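PDB 5MQR: beta-L-arabinobiosidase from Bacteroides thetaiotaomicron, which probably hydrolyses glycosidic bonds in plant pectin, as a beta-L-arabinobiosidase. Local coordinates for residues A[202-210]-A[245-255]. Residues are numbered along the deposited sequence; the frame is centred on the assembly and turned at random.
Sequences YFIYYNHGF and WVEEADREDPI
With CG anti to the backbone N (chi1 176°), Tyr-205 sends its ring across to the 245-255 loop; Asp-253 has CG anti as well (chi1 -161°) and meets it from the opposite direction. The contact joins strand 202-206, an edge strand of a four-stranded antiparallel sheet in the N-terminal beta-propeller region, to the loop after helix 239-242. A classic beta bulge sets Ile-204 and Tyr-205 both opposite Arg-187. Tyr-205 OH donates to Asp-253 OD2 at 2.6 Å, from above the carboxylate plane, and accepts from Asp-250 N at 3.0 Å. Asp-253 OD1 accepts from Ile-255 N, closing an Asx turn. Ile-255 CD1 packs on Tyr-205 CE1 at 3.6 Å. Trp-245 points its edge toward the Tyr-205 face, offset, with planes at 61°; Arg-187 makes a cation-pi contact with this indole. A phenylalanine in place of Tyr-205 would probably leave Asp-250 N and Asp-253 OD2 without their shared partner. Asn-207 ND2 spends both hydrogens near its amide plane, on Glu-248 O at 3.1 Å and Asp-250 OD1. Asp-250 OD1 also accepts from His-208 N at 3.1 Å, on its syn lone pair. A water bridges Asp-250 OD2 to Tyr-206 O, donating to each at 2.7 Å.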
# COMPACT_ATOMS: atom_id res chain seq x y z
N TYR A 202 38.95 16.86 23.88
CA TYR A 202 40.21 16.17 23.75
C TYR A 202 40.48 15.78 22.29
O TYR A 202 39.56 15.65 21.48
CB TYR A 202 40.24 14.90 24.59
CG TYR A 202 39.97 15.09 26.07
CD1 TYR A 202 38.67 15.08 26.57
CD2 TYR A 202 41.02 15.21 26.97
CE1 TYR A 202 38.42 15.24 27.93
CE2 TYR A 202 40.78 15.36 28.32
CZ TYR A 202 39.48 15.38 28.80
OH TYR A 202 39.26 15.53 30.14
N PHE A 203 41.76 15.58 21.99
CA PHE A 203 42.17 14.95 20.76
C PHE A 203 42.08 13.43 20.89
O PHE A 203 42.54 12.83 21.87
CB PHE A 203 43.59 15.32 20.40
CG PHE A 203 43.70 16.60 19.65
CD1 PHE A 203 43.61 16.62 18.27
CD2 PHE A 203 43.88 17.80 20.33
CE1 PHE A 203 43.71 17.79 17.57
CE2 PHE A 203 43.98 18.98 19.64
CZ PHE A 203 43.90 18.98 18.25
N ILE A 204 41.49 12.82 19.87
CA ILE A 204 41.44 11.38 19.73
C ILE A 204 42.43 10.88 18.64
O ILE A 204 42.85 9.71 18.67
CB ILE A 204 39.99 10.92 19.45
CG1 ILE A 204 39.85 9.40 19.63
CG2 ILE A 204 39.53 11.32 18.06
CD1 ILE A 204 38.41 8.89 19.65
N TYR A 205 42.81 11.74 17.70
CA TYR A 205 43.76 11.39 16.65
C TYR A 205 44.61 12.61 16.28
O TYR A 205 44.09 13.72 16.15
CB TYR A 205 43.01 10.88 15.42
CG TYR A 205 43.89 10.58 14.23
CD1 TYR A 205 44.48 9.32 14.06
CD2 TYR A 205 44.15 11.57 13.26
CE1 TYR A 205 45.30 9.04 12.96
CE2 TYR A 205 44.97 11.31 12.16
CZ TYR A 205 45.54 10.05 12.00
OH TYR A 205 46.36 9.80 10.90
N TYR A 206 45.91 12.39 16.12
CA TYR A 206 46.83 13.42 15.64
C TYR A 206 47.30 13.06 14.25
O TYR A 206 47.72 11.92 13.99
CB TYR A 206 48.05 13.54 16.53
CG TYR A 206 47.75 13.97 17.94
CD1 TYR A 206 47.40 15.29 18.24
CD2 TYR A 206 47.81 13.05 18.98
CE1 TYR A 206 47.13 15.69 19.54
CE2 TYR A 206 47.55 13.45 20.29
CZ TYR A 206 47.21 14.75 20.57
OH TYR A 206 46.95 15.12 21.86
N ASN A 207 47.24 14.05 13.35
CA ASN A 207 47.91 13.94 12.07
C ASN A 207 49.41 14.02 12.31
O ASN A 207 49.86 14.57 13.32
CB ASN A 207 47.43 15.02 11.10
CG ASN A 207 46.05 14.74 10.53
OD1 ASN A 207 45.07 15.34 10.94
ND2 ASN A 207 45.98 13.84 9.58
N HIS A 208 50.18 13.48 11.37
CA HIS A 208 51.64 13.37 11.50
C HIS A 208 52.24 14.73 11.80
O HIS A 208 51.85 15.73 11.22
CB HIS A 208 52.30 12.78 10.22
CG HIS A 208 52.13 13.63 9.00
ND1 HIS A 208 53.01 14.64 8.65
CD2 HIS A 208 51.17 13.63 8.05
CE1 HIS A 208 52.59 15.22 7.54
NE2 HIS A 208 51.48 14.62 7.16
N GLY A 209 53.16 14.76 12.75
CA GLY A 209 53.81 16.00 13.13
C GLY A 209 53.14 16.71 14.28
O GLY A 209 53.77 17.54 14.93
N PHE A 210 51.87 16.39 14.54
CA PHE A 210 51.18 16.89 15.74
C PHE A 210 51.14 15.85 16.87
O PHE A 210 51.09 14.66 16.63
CB PHE A 210 49.78 17.38 15.38
CG PHE A 210 49.79 18.59 14.49
CD1 PHE A 210 49.81 18.45 13.11
CD2 PHE A 210 49.85 19.86 15.04
CE1 PHE A 210 49.85 19.57 12.29
CE2 PHE A 210 49.88 20.98 14.22
CZ PHE A 210 49.88 20.83 12.85
N TRP A 245 37.03 8.17 8.62
CA TRP A 245 38.14 9.07 8.94
C TRP A 245 39.18 9.15 7.81
O TRP A 245 40.14 9.89 7.92
CB TRP A 245 38.86 8.58 10.19
CG TRP A 245 38.19 8.84 11.52
CD1 TRP A 245 36.88 9.19 11.76
CD2 TRP A 245 38.80 8.69 12.80
NE1 TRP A 245 36.66 9.30 13.12
CE2 TRP A 245 37.82 8.98 13.78
CE3 TRP A 245 40.09 8.33 13.22
CZ2 TRP A 245 38.10 8.95 15.15
CZ3 TRP A 245 40.37 8.30 14.57
CH2 TRP A 245 39.39 8.61 15.52
N VAL A 246 38.99 8.39 6.74
CA VAL A 246 40.02 8.24 5.70
C VAL A 246 40.37 9.52 4.93
O VAL A 246 41.52 9.69 4.52
CB VAL A 246 39.64 7.14 4.68
CG1 VAL A 246 38.41 7.55 3.84
CG2 VAL A 246 40.85 6.76 3.81
N GLU A 247 39.40 10.42 4.76
CA GLU A 247 39.67 11.65 4.02
C GLU A 247 40.57 12.64 4.75
O GLU A 247 41.27 13.37 4.07
CB GLU A 247 38.39 12.35 3.60
CG GLU A 247 37.57 11.54 2.62
CD GLU A 247 36.26 12.22 2.28
OE1 GLU A 247 36.34 13.32 1.71
OE2 GLU A 247 35.17 11.66 2.55
N GLU A 248 40.51 12.68 6.09
CA GLU A 248 41.26 13.66 6.90
C GLU A 248 42.48 13.06 7.58
O GLU A 248 43.44 13.76 7.83
CB GLU A 248 40.37 14.29 7.97
CG GLU A 248 39.11 14.95 7.46
CD GLU A 248 37.90 14.03 7.28
OE1 GLU A 248 37.94 12.83 7.64
OE2 GLU A 248 36.88 14.53 6.75
N ALA A 249 42.40 11.77 7.90
CA ALA A 249 43.52 11.05 8.50
C ALA A 249 44.75 11.08 7.58
O ALA A 249 44.61 11.36 6.38
CB ALA A 249 43.11 9.62 8.79
N ASP A 250 45.93 10.79 8.15
CA ASP A 250 47.16 10.58 7.38
C ASP A 250 46.90 9.63 6.19
O ASP A 250 46.12 8.68 6.30
CB ASP A 250 48.29 9.95 8.23
CG ASP A 250 48.91 10.93 9.22
OD1 ASP A 250 48.44 12.08 9.28
OD2 ASP A 250 49.87 10.55 9.95
N ARG A 251 47.58 9.88 5.09
CA ARG A 251 47.53 8.97 3.94
C ARG A 251 48.19 7.66 4.34
O ARG A 251 49.24 7.65 4.98
CB ARG A 251 48.21 9.60 2.71
CG ARG A 251 47.47 10.83 2.18
CD ARG A 251 46.12 10.44 1.59
NE ARG A 251 45.25 11.58 1.35
CZ ARG A 251 44.41 12.13 2.23
NH1 ARG A 251 44.27 11.67 3.49
NH2 ARG A 251 43.68 13.17 1.83
N GLU A 252 47.51 6.56 4.02
CA GLU A 252 48.02 5.21 4.28
C GLU A 252 48.13 4.85 5.78
O GLU A 252 48.84 3.90 6.13
CB GLU A 252 49.37 4.95 3.53
CG GLU A 252 49.32 5.15 2.02
CD GLU A 252 48.33 4.21 1.31
OE1 GLU A 252 48.39 2.97 1.52
OE2 GLU A 252 47.47 4.69 0.55
N ASP A 253 47.41 5.56 6.64
CA ASP A 253 47.45 5.29 8.08
C ASP A 253 46.97 3.85 8.33
O ASP A 253 45.89 3.50 7.86
CB ASP A 253 46.57 6.26 8.89
CG ASP A 253 46.96 6.31 10.38
OD1 ASP A 253 46.87 5.26 11.07
OD2 ASP A 253 47.34 7.40 10.85
N PRO A 254 47.77 3.04 9.05
CA PRO A 254 47.43 1.66 9.43
C PRO A 254 46.03 1.45 10.01
O PRO A 254 45.42 0.44 9.74
CB PRO A 254 48.49 1.31 10.49
CG PRO A 254 49.66 2.15 10.14
CD PRO A 254 49.14 3.40 9.50
N ILE A 255 45.51 2.40 10.80
CA ILE A 255 44.17 2.24 11.44
C ILE A 255 42.97 2.28 10.49
O ILE A 255 41.85 1.93 10.89
CB ILE A 255 43.92 3.26 12.59
CG1 ILE A 255 43.67 4.68 12.02
CG2 ILE A 255 45.06 3.22 13.61
CD1 ILE A 255 43.71 5.80 13.06
O HOH W 1 49.65 10.56 12.68